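Local coordinates for protein lovastatin nonaketide synthase, polyketide synthase component (Aspergillus terreus, PDB 7CPX) that builds the nonaketide dihydromonacolin L from malonyl-CoA as the homodimeric, multidomain polyketide synthase of lovastatin biosynthesis, working together with the partner protein LovC, at residues D240-V252 against V365-M378. The protein carries 2 engineered substitutions. Residues are numbered along the deposited sequence; the frame is centred on the assembly and turned at random.
Sequences DGYARGEAVCSVV and VGHTEGTAGLAGLM
Backbone N and O of His-367 both bond to 240-252: its N donates to Ala-243 O at 2.7 Å, and its O accepts from Gly-245 N at 2.8 Å, the donor well above the carbonyl plane. This single bridge holds the backbone of a predicted active-site histidine of the ketosynthase, whose side chain lies beside Cys-181 and His-320, the other two predicted catalytic residues. The imidazole of His-367, swung away from its own N by a chi1 of -178°, lies over one face of the Tyr-242 ring, centroids 4.0 Å apart and planes inclined at 36°. The Tyr-242 OH donates to Glu-369 OE2, 2.6 Å away, which accepts on its syn lone pair; carboxylate and phenol planes are nearly perpendicular. The same oxygen takes a longer salt bridge from Arg-244 NH1, 3.6 Å away; the guanidinium also makes a cation-pi contact with Phe-217. Beyond these polar groups the contact turns apolar. Ala-247 CB rests against the CG2 methyls of both Thr-368 and Thr-371, Cys-249 SG meets Met-378 CG at 3.5 Å, and Val-251 CG2 packs on Leu-374, Leu-377 and Met-378. Helix 369-378 thus crosses strand 247-252 at 52° on one face of the mixed sheet of this thiolase-like domain, while Val-248 and Ser-250 point to the opposite face, against helix 97-113, where Ser-250 OG hydrogen-bonds Thr-105 OG1. Strands 11-19 and 203-209 flank the strand, and Met-378 extends over 11-19.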
# COMPACT_ATOMS: atom_id res chain seq x y z
N ASP A 240 25.99 -10.88 27.02
CA ASP A 240 25.74 -10.76 25.59
C ASP A 240 25.00 -9.47 25.25
O ASP A 240 24.35 -9.40 24.20
CB ASP A 240 24.95 -11.97 25.08
CG ASP A 240 23.68 -12.21 25.87
OD1 ASP A 240 23.43 -11.45 26.83
OD2 ASP A 240 22.94 -13.15 25.53
N GLY A 241 25.07 -8.46 26.12
CA GLY A 241 24.39 -7.20 25.94
C GLY A 241 23.69 -6.81 27.21
O GLY A 241 23.97 -7.32 28.30
N TYR A 242 22.75 -5.87 27.09
CA TYR A 242 21.95 -5.41 28.21
C TYR A 242 20.47 -5.50 27.87
O TYR A 242 20.07 -5.21 26.74
CB TYR A 242 22.31 -3.97 28.61
CG TYR A 242 21.97 -2.91 27.58
CD1 TYR A 242 20.68 -2.41 27.49
CD2 TYR A 242 22.94 -2.40 26.74
CE1 TYR A 242 20.36 -1.44 26.56
CE2 TYR A 242 22.63 -1.43 25.81
CZ TYR A 242 21.34 -0.95 25.73
OH TYR A 242 21.02 0.02 24.81
N ALA A 243 19.67 -5.90 28.85
CA ALA A 243 18.23 -6.02 28.67
C ALA A 243 17.59 -4.68 29.00
O ALA A 243 17.76 -4.15 30.11
CB ALA A 243 17.67 -7.12 29.57
N ARG A 244 16.85 -4.13 28.05
CA ARG A 244 16.16 -2.87 28.28
C ARG A 244 15.15 -3.03 29.41
O ARG A 244 14.52 -4.08 29.56
CB ARG A 244 15.45 -2.41 27.01
CG ARG A 244 16.39 -1.87 25.94
CD ARG A 244 15.63 -1.43 24.70
NE ARG A 244 14.44 -0.66 25.05
CZ ARG A 244 14.46 0.58 25.52
NH1 ARG A 244 15.60 1.23 25.69
NH2 ARG A 244 13.32 1.18 25.82
N GLY A 245 15.00 -1.99 30.21
CA GLY A 245 14.05 -1.99 31.30
C GLY A 245 13.26 -0.70 31.34
O GLY A 245 13.79 0.37 31.06
N GLU A 246 11.98 -0.82 31.68
CA GLU A 246 11.12 0.33 31.84
C GLU A 246 11.18 0.80 33.29
O GLU A 246 10.82 0.05 34.20
CB GLU A 246 9.68 0.00 31.46
CG GLU A 246 9.45 -0.20 29.99
CD GLU A 246 7.98 -0.12 29.64
OE1 GLU A 246 7.14 -0.37 30.54
OE2 GLU A 246 7.65 0.20 28.48
N ALA A 247 11.61 2.04 33.50
CA ALA A 247 11.67 2.58 34.84
C ALA A 247 11.55 4.10 34.77
O ALA A 247 12.13 4.74 33.88
CB ALA A 247 12.96 2.18 35.55
N VAL A 248 10.80 4.65 35.71
CA VAL A 248 10.68 6.09 35.90
C VAL A 248 10.97 6.37 37.36
O VAL A 248 10.20 5.97 38.24
CB VAL A 248 9.30 6.62 35.49
CG1 VAL A 248 9.26 8.13 35.66
CG2 VAL A 248 8.99 6.23 34.06
N CYS A 249 12.07 7.07 37.63
CA CYS A 249 12.50 7.36 38.99
C CYS A 249 12.51 8.86 39.20
O CYS A 249 12.77 9.63 38.27
CB CYS A 249 13.89 6.79 39.26
SG CYS A 249 14.45 7.00 40.96
N SER A 250 12.20 9.28 40.42
CA SER A 250 12.32 10.67 40.82
C SER A 250 12.91 10.70 42.22
O SER A 250 12.49 9.94 43.09
CB SER A 250 10.97 11.38 40.80
OG SER A 250 10.38 11.32 39.51
N VAL A 251 13.89 11.58 42.43
CA VAL A 251 14.60 11.67 43.69
C VAL A 251 14.65 13.13 44.10
O VAL A 251 15.18 13.97 43.36
CB VAL A 251 16.01 11.07 43.59
CG1 VAL A 251 16.93 11.65 44.64
CG2 VAL A 251 15.96 9.56 43.71
N VAL A 252 14.11 13.45 45.27
CA VAL A 252 14.16 14.81 45.79
C VAL A 252 15.51 15.00 46.47
O VAL A 252 15.85 14.28 47.41
CB VAL A 252 13.01 15.07 46.76
CG1 VAL A 252 12.98 16.54 47.16
CG2 VAL A 252 11.69 14.66 46.14
N VAL A 365 16.15 -5.02 37.77
CA VAL A 365 15.14 -4.21 37.10
C VAL A 365 15.50 -3.92 35.65
O VAL A 365 14.77 -3.20 34.97
CB VAL A 365 14.89 -2.90 37.87
CG1 VAL A 365 14.49 -3.19 39.30
CG2 VAL A 365 16.13 -2.02 37.82
N GLY A 366 16.62 -4.45 35.17
CA GLY A 366 17.01 -4.27 33.79
C GLY A 366 17.76 -2.97 33.57
O GLY A 366 17.76 -2.06 34.39
N HIS A 367 18.41 -2.90 32.41
CA HIS A 367 19.09 -1.68 32.00
C HIS A 367 18.05 -0.67 31.56
O HIS A 367 17.54 -0.73 30.44
CB HIS A 367 20.08 -1.98 30.87
CG HIS A 367 20.86 -0.78 30.43
ND1 HIS A 367 22.14 -0.53 30.87
CD2 HIS A 367 20.54 0.23 29.60
CE1 HIS A 367 22.57 0.59 30.32
NE2 HIS A 367 21.62 1.07 29.55
N THR A 368 17.72 0.27 32.45
CA THR A 368 16.67 1.25 32.20
C THR A 368 17.21 2.52 31.56
O THR A 368 16.63 3.60 31.74
CB THR A 368 15.94 1.57 33.50
OG1 THR A 368 16.84 2.16 34.43
CG2 THR A 368 15.35 0.30 34.11
N GLU A 369 18.32 2.42 30.83
CA GLU A 369 18.82 3.50 29.99
C GLU A 369 18.85 4.84 30.73
O GLU A 369 19.68 5.04 31.63
CB GLU A 369 17.97 3.61 28.73
CG GLU A 369 17.88 2.34 27.91
CD GLU A 369 19.17 2.02 27.17
OE1 GLU A 369 20.21 2.62 27.51
OE2 GLU A 369 19.13 1.18 26.25
N GLY A 370 17.95 5.76 30.37
CA GLY A 370 18.03 7.11 30.89
C GLY A 370 17.99 7.16 32.40
O GLY A 370 18.79 7.84 33.04
N THR A 371 17.05 6.43 33.00
CA THR A 371 16.92 6.39 34.45
C THR A 371 17.85 5.38 35.10
O THR A 371 17.90 5.30 36.33
CB THR A 371 15.48 6.06 34.84
OG1 THR A 371 15.25 6.42 36.21
CG2 THR A 371 15.22 4.59 34.68
N ALA A 372 18.61 4.63 34.29
CA ALA A 372 19.45 3.57 34.84
C ALA A 372 20.31 4.09 35.97
O ALA A 372 20.34 3.52 37.07
CB ALA A 372 20.31 2.97 33.73
N GLY A 373 21.01 5.19 35.73
CA GLY A 373 21.78 5.84 36.77
C GLY A 373 20.98 5.97 38.05
O GLY A 373 21.34 5.39 39.08
N LEU A 374 19.87 6.70 37.98
CA LEU A 374 19.03 6.87 39.16
C LEU A 374 18.64 5.52 39.75
O LEU A 374 18.66 5.34 40.97
CB LEU A 374 17.79 7.69 38.82
CG LEU A 374 17.85 9.18 39.15
CD1 LEU A 374 16.58 9.85 38.68
CD2 LEU A 374 18.05 9.40 40.63
N ALA A 375 18.29 4.56 38.89
CA ALA A 375 17.95 3.24 39.40
C ALA A 375 19.08 2.72 40.28
O ALA A 375 18.86 2.37 41.44
CB ALA A 375 17.68 2.28 38.24
N GLY A 376 20.30 2.73 39.75
CA GLY A 376 21.44 2.33 40.56
C GLY A 376 21.54 3.15 41.82
O GLY A 376 21.75 2.61 42.91
N LEU A 377 21.35 4.47 41.71
CA LEU A 377 21.36 5.32 42.89
C LEU A 377 20.38 4.80 43.93
O LEU A 377 20.72 4.65 45.11
CB LEU A 377 21.03 6.76 42.50
CG LEU A 377 21.09 7.77 43.64
CD1 LEU A 377 21.99 8.93 43.27
CD2 LEU A 377 19.70 8.27 43.98
N MET A 378 19.16 4.46 43.50
CA MET A 378 18.19 3.92 44.43
C MET A 378 18.73 2.66 45.09
O MET A 378 18.67 2.52 46.32
CB MET A 378 16.87 3.62 43.72
CG MET A 378 16.20 4.84 43.10
SD MET A 378 14.99 5.64 44.18
CE MET A 378 16.04 6.32 45.46